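Local atomic coordinates of vacuolar protein-sorting-associated protein 25 (Homo sapiens, PDB entry 3HTU), a protein that serves as a subunit of the ESCRT-II complex, which is required to form multivesicular bodies and to sort endosomal cargo into them for degradation in the lysosome. Residues K12-W17 / E42-L47; F28-L33 / D72-K77. All coordinates share one frame; numbering follows the deposited sequence.

Contact 1: residues K12-W17 / E42-L47; sequences KLIYQW and EEFHGL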
# COMPACT_ATOMS: atom_id res chain seq x y z
N LYS A 12 4.45 -8.22 10.06
CA LYS A 12 5.16 -7.60 11.18
C LYS A 12 6.00 -6.39 10.74
O LYS A 12 5.98 -5.36 11.39
CB LYS A 12 6.03 -8.64 11.90
CG LYS A 12 6.76 -8.16 13.17
CD LYS A 12 7.34 -9.33 13.96
CE LYS A 12 8.11 -8.88 15.19
NZ LYS A 12 7.23 -8.34 16.28
N LEU A 13 6.71 -6.53 9.62
CA LEU A 13 7.55 -5.45 9.09
C LEU A 13 6.77 -4.25 8.56
O LEU A 13 7.16 -3.10 8.79
CB LEU A 13 8.49 -5.96 8.00
CG LEU A 13 9.69 -6.84 8.38
CD1 LEU A 13 10.36 -7.39 7.12
CD2 LEU A 13 10.71 -6.08 9.23
N ILE A 14 5.68 -4.52 7.84
CA ILE A 14 4.88 -3.44 7.29
C ILE A 14 4.24 -2.64 8.41
O ILE A 14 4.22 -1.41 8.39
CB ILE A 14 3.78 -3.96 6.31
CG1 ILE A 14 4.41 -4.53 5.04
CG2 ILE A 14 2.80 -2.83 5.94
CD1 ILE A 14 3.57 -5.61 4.39
N TYR A 15 3.71 -3.35 9.40
CA TYR A 15 2.93 -2.72 10.46
C TYR A 15 3.84 -1.89 11.36
O TYR A 15 3.44 -0.84 11.87
CB TYR A 15 2.16 -3.76 11.26
CG TYR A 15 1.23 -3.14 12.27
CD1 TYR A 15 -0.03 -2.67 11.88
CD2 TYR A 15 1.61 -2.98 13.59
CE1 TYR A 15 -0.87 -2.07 12.79
CE2 TYR A 15 0.76 -2.39 14.51
CZ TYR A 15 -0.48 -1.94 14.10
OH TYR A 15 -1.34 -1.35 15.00
N GLN A 16 5.06 -2.38 11.55
CA GLN A 16 6.13 -1.65 12.21
C GLN A 16 6.36 -0.30 11.51
O GLN A 16 6.51 0.71 12.17
CB GLN A 16 7.40 -2.50 12.16
CG GLN A 16 8.13 -2.67 13.47
CD GLN A 16 9.19 -3.77 13.40
OE1 GLN A 16 9.29 -4.62 14.29
NE2 GLN A 16 10.00 -3.76 12.33
N TRP A 17 6.39 -0.30 10.17
CA TRP A 17 6.68 0.92 9.40
C TRP A 17 5.54 1.94 9.45
O TRP A 17 5.78 3.15 9.50
CB TRP A 17 7.04 0.61 7.94
CG TRP A 17 7.25 1.86 7.16
CD1 TRP A 17 8.40 2.61 7.12
CD2 TRP A 17 6.27 2.58 6.39
NE1 TRP A 17 8.20 3.73 6.35
CE2 TRP A 17 6.91 3.74 5.89
CE3 TRP A 17 4.93 2.35 6.07
CZ2 TRP A 17 6.24 4.66 5.08
CZ3 TRP A 17 4.27 3.27 5.26
CH2 TRP A 17 4.93 4.41 4.77
N GLU A 42 12.50 0.76 2.63
CA GLU A 42 12.04 -0.33 3.50
C GLU A 42 12.22 -1.72 2.90
O GLU A 42 12.26 -1.88 1.67
CB GLU A 42 10.58 -0.11 3.92
CG GLU A 42 10.37 0.05 5.42
CD GLU A 42 11.20 1.16 6.05
OE1 GLU A 42 11.23 1.23 7.30
OE2 GLU A 42 11.82 1.97 5.31
N GLU A 43 12.31 -2.71 3.78
CA GLU A 43 12.52 -4.11 3.39
C GLU A 43 11.41 -4.68 2.50
O GLU A 43 11.64 -5.64 1.75
CB GLU A 43 12.71 -4.99 4.64
CG GLU A 43 13.85 -4.51 5.58
CD GLU A 43 13.82 -5.16 6.95
OE1 GLU A 43 14.16 -6.36 7.05
OE2 GLU A 43 13.48 -4.47 7.94
N PHE A 44 10.22 -4.07 2.56
CA PHE A 44 9.07 -4.52 1.77
C PHE A 44 8.84 -3.77 0.45
O PHE A 44 7.91 -4.09 -0.29
CB PHE A 44 7.78 -4.59 2.62
CG PHE A 44 7.41 -3.30 3.31
CD1 PHE A 44 6.68 -2.33 2.66
CD2 PHE A 44 7.78 -3.10 4.63
CE1 PHE A 44 6.32 -1.15 3.30
CE2 PHE A 44 7.43 -1.92 5.29
CZ PHE A 44 6.70 -0.94 4.62
N HIS A 45 9.69 -2.80 0.12
CA HIS A 45 9.58 -2.18 -1.19
C HIS A 45 9.86 -3.25 -2.25
O HIS A 45 10.61 -4.18 -2.00
CB HIS A 45 10.55 -1.00 -1.33
CG HIS A 45 10.05 0.08 -2.22
ND1 HIS A 45 10.33 0.13 -3.57
CD2 HIS A 45 9.26 1.16 -1.96
CE1 HIS A 45 9.76 1.20 -4.10
NE2 HIS A 45 9.10 1.83 -3.14
N GLY A 46 9.20 -3.14 -3.40
CA GLY A 46 9.35 -4.16 -4.44
C GLY A 46 8.65 -5.49 -4.17
O GLY A 46 8.52 -6.31 -5.07
N LEU A 47 8.19 -5.71 -2.93
CA LEU A 47 7.39 -6.90 -2.59
C LEU A 47 6.25 -7.04 -3.59
O LEU A 47 5.58 -6.06 -3.89
CB LEU A 47 6.82 -6.79 -1.18
CG LEU A 47 6.76 -7.98 -0.20
CD1 LEU A 47 5.47 -7.92 0.62
CD2 LEU A 47 6.91 -9.34 -0.88
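In the C-terminal winged-helix domain of VPS25, Phe-44 of the loop joining helices 30-35 and 49-61 plugs in against Ile-14 and Trp-17 of the first helix, 7-19. The loop is built from two overlapping turns: a type I turn from Glu-42 to His-45, then a type II turn from Phe-44 to Leu-47 with Gly-46 at a positive phi. Phe-44 CG stands between its backbone N and carbonyl carbon (chi1 56°), and the ring reaches the helix with both faces occupied. Ile-14 CG1 lies over one face in a CH-pi contact, 3.7 Å from the centroid of the Phe-44 ring, and Glu-42 CB lies over the opposite one, offset toward the rim. Beyond Phe-44, Ile-14 also meets Leu-52 and Ala-55 of helix 49-61, so the phenyl ring adjoins the apolar core of the domain.

Trp-17 takes the rim. Its CB sits in the plane of the phenyl ring, 3.7 Å from Phe-44 CZ, and the indole turns its face toward the ring's edge in an offset edge-to-face pair, planes 74° apart. At the edge of the indole, CD1 of Trp-17 lies 3.2 Å from OE1 of Glu-42; the ring and carboxylate planes are 59° apart. An alanine in place of Trp-17 would probably leave the Phe-44 edge without an aromatic partner and open a gap between Glu-42 and Leu-33, which the indole also touches. At the solvent side, Leu-13 and Glu-43 cross at about a right angle: Leu-13 CD2 is 3.5 Å from Glu-43 OE2, while CD1 lies 3.9 Å from OE1 of the same carboxylate.

Contact 2: residues F28-L33 / D72-K77; sequences FTLYEL and DGRGVK
Phe-28 and Val-76 form an antiparallel hydrogen-bonded pair and send their side chains to the same face of the sheet, where helices 7-19 and 30-35 cover them. Phe-28 N donates to Val-76 O at 2.9 Å, almost straight (170°), and Val-76 N returns a bond to Phe-28 O at 2.8 Å. Val-76 CG1, held between the backbone N and the carbonyl carbon (chi1 61°), meets Leu-33 CD1 at 3.7 Å, the two side chains crossing at about a right angle. Beside it, CD2 of Leu-30 rests on the backbone of the strand, 3.6 Å from Gly-75 CA. The other methyl, CD1, comes obliquely to the guanidinium of Arg-74, whose NH2 is taken up by a salt bridge to Glu-49.

The approach at Gly-75 is close: its CA is 3.2 Å from Phe-28 O, and a side chain there would run into that oxygen. Just after Phe-28, the chain turns into helix 30-35 through a capping box. Thr-29 OG1 accepts from Glu-32 N at 3.2 Å, and Thr-29 N in turn donates to the anti lone pair of Glu-32 OE1. Both side chains have further partners on the chain of another protein: an acidic group bonded to Thr-29 OG1 and a basic group in a salt bridge with Glu-32 OE1. The chemistry therefore divides, with apolar packing of Leu-30, Leu-33 and Val-76 turned into the domain and a capping box whose charged and hydroxyl groups also serve the interface between proteins.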
# COMPACT_ATOMS: atom_id res chain seq x y z
N PHE A 28 -3.77 3.46 2.80
CA PHE A 28 -2.70 3.30 1.81
C PHE A 28 -3.23 2.48 0.63
O PHE A 28 -3.97 1.54 0.82
CB PHE A 28 -1.49 2.57 2.42
CG PHE A 28 -0.82 3.29 3.54
CD1 PHE A 28 -1.22 3.09 4.87
CD2 PHE A 28 0.23 4.16 3.29
CE1 PHE A 28 -0.60 3.74 5.90
CE2 PHE A 28 0.86 4.82 4.32
CZ PHE A 28 0.45 4.61 5.62
N THR A 29 -2.86 2.84 -0.60
CA THR A 29 -3.06 1.92 -1.72
C THR A 29 -2.06 0.77 -1.55
O THR A 29 -1.05 0.91 -0.88
CB THR A 29 -2.94 2.61 -3.13
OG1 THR A 29 -1.60 3.09 -3.33
CG2 THR A 29 -3.91 3.80 -3.24
N LEU A 30 -2.37 -0.39 -2.13
CA LEU A 30 -1.42 -1.48 -2.13
C LEU A 30 -0.15 -1.07 -2.90
O LEU A 30 0.96 -1.34 -2.45
CB LEU A 30 -2.03 -2.73 -2.76
CG LEU A 30 -3.22 -3.43 -2.09
CD1 LEU A 30 -3.13 -4.95 -2.37
CD2 LEU A 30 -3.28 -3.16 -0.61
N TYR A 31 -0.33 -0.40 -4.03
CA TYR A 31 0.82 0.05 -4.84
C TYR A 31 1.81 0.89 -4.05
O TYR A 31 3.00 0.62 -4.08
CB TYR A 31 0.36 0.81 -6.08
CG TYR A 31 1.50 1.29 -6.98
CD1 TYR A 31 2.10 0.44 -7.90
CD2 TYR A 31 1.94 2.61 -6.91
CE1 TYR A 31 3.14 0.90 -8.74
CE2 TYR A 31 2.98 3.08 -7.73
CZ TYR A 31 3.57 2.21 -8.64
OH TYR A 31 4.59 2.69 -9.45
N GLU A 32 1.32 1.90 -3.33
CA GLU A 32 2.24 2.84 -2.67
C GLU A 32 3.02 2.22 -1.52
O GLU A 32 4.10 2.71 -1.19
CB GLU A 32 1.53 4.11 -2.22
CG GLU A 32 0.77 3.99 -0.89
CD GLU A 32 0.10 5.27 -0.54
OE1 GLU A 32 -1.14 5.28 -0.45
OE2 GLU A 32 0.80 6.28 -0.41
N LEU A 33 2.50 1.15 -0.93
CA LEU A 33 3.25 0.41 0.09
C LEU A 33 4.50 -0.25 -0.48
O LEU A 33 5.51 -0.35 0.22
CB LEU A 33 2.39 -0.66 0.78
CG LEU A 33 1.45 -0.18 1.90
CD1 LEU A 33 0.57 -1.33 2.44
CD2 LEU A 33 2.17 0.50 3.06
N ASP A 72 -12.15 0.48 -7.90
CA ASP A 72 -12.08 1.95 -8.02
C ASP A 72 -11.19 2.60 -6.97
O ASP A 72 -10.98 3.83 -6.99
CB ASP A 72 -13.48 2.59 -7.98
CG ASP A 72 -14.27 2.25 -6.72
OD1 ASP A 72 -14.33 1.08 -6.34
OD2 ASP A 72 -14.86 3.17 -6.11
N GLY A 73 -10.64 1.80 -6.06
CA GLY A 73 -9.79 2.33 -5.03
C GLY A 73 -9.33 1.30 -4.03
O GLY A 73 -9.80 1.28 -2.87
N ARG A 74 -8.41 0.45 -4.50
CA ARG A 74 -7.89 -0.69 -3.76
C ARG A 74 -6.87 -0.22 -2.76
O ARG A 74 -6.09 0.71 -3.02
CB ARG A 74 -7.19 -1.69 -4.69
CG ARG A 74 -8.08 -2.46 -5.64
CD ARG A 74 -7.26 -3.44 -6.49
NE ARG A 74 -6.49 -4.43 -5.71
CZ ARG A 74 -6.97 -5.61 -5.31
NH1 ARG A 74 -8.22 -5.95 -5.58
NH2 ARG A 74 -6.21 -6.44 -4.62
N GLY A 75 -6.83 -0.91 -1.62
CA GLY A 75 -5.83 -0.57 -0.63
C GLY A 75 -6.14 -1.15 0.72
O GLY A 75 -6.81 -2.17 0.83
N VAL A 76 -5.63 -0.49 1.76
CA VAL A 76 -5.65 -1.06 3.08
C VAL A 76 -5.71 0.08 4.11
O VAL A 76 -5.12 1.15 3.91
CB VAL A 76 -4.46 -2.06 3.28
CG1 VAL A 76 -3.11 -1.37 3.11
CG2 VAL A 76 -4.52 -2.76 4.63
N LYS A 77 -6.48 -0.14 5.18
CA LYS A 77 -6.43 0.76 6.34
C LYS A 77 -5.81 0.03 7.50
O LYS A 77 -6.18 -1.10 7.79
CB LYS A 77 -7.82 1.29 6.70
CG LYS A 77 -7.85 2.26 7.91
CD LYS A 77 -9.22 2.97 7.97
CE LYS A 77 -9.38 3.87 9.21
NZ LYS A 77 -10.76 4.47 9.24

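How the contacts relate
The two contacts interlock along the chain: 12-17, 28-33, 42-47 and 72-77 follow in order, alternating between contact 1 and contact 2. Their centres are 14 Å apart, on opposite sides of the domain's centre, yet they meet through Trp-17 and Leu-33. Trp-17 CZ3 lies 3.9 Å from Phe-28 CE2, and Phe-44 CE1 comes 3.3 Å from Leu-33 O. Contact 1 ties the first helix to the loop ahead of helix 49-61; contact 2 joins the entry to helix 30-35 to the middle strand of the three-stranded sheet. Together they knit the winged-helix domain, with another protein touching contact 2 but not contact 1.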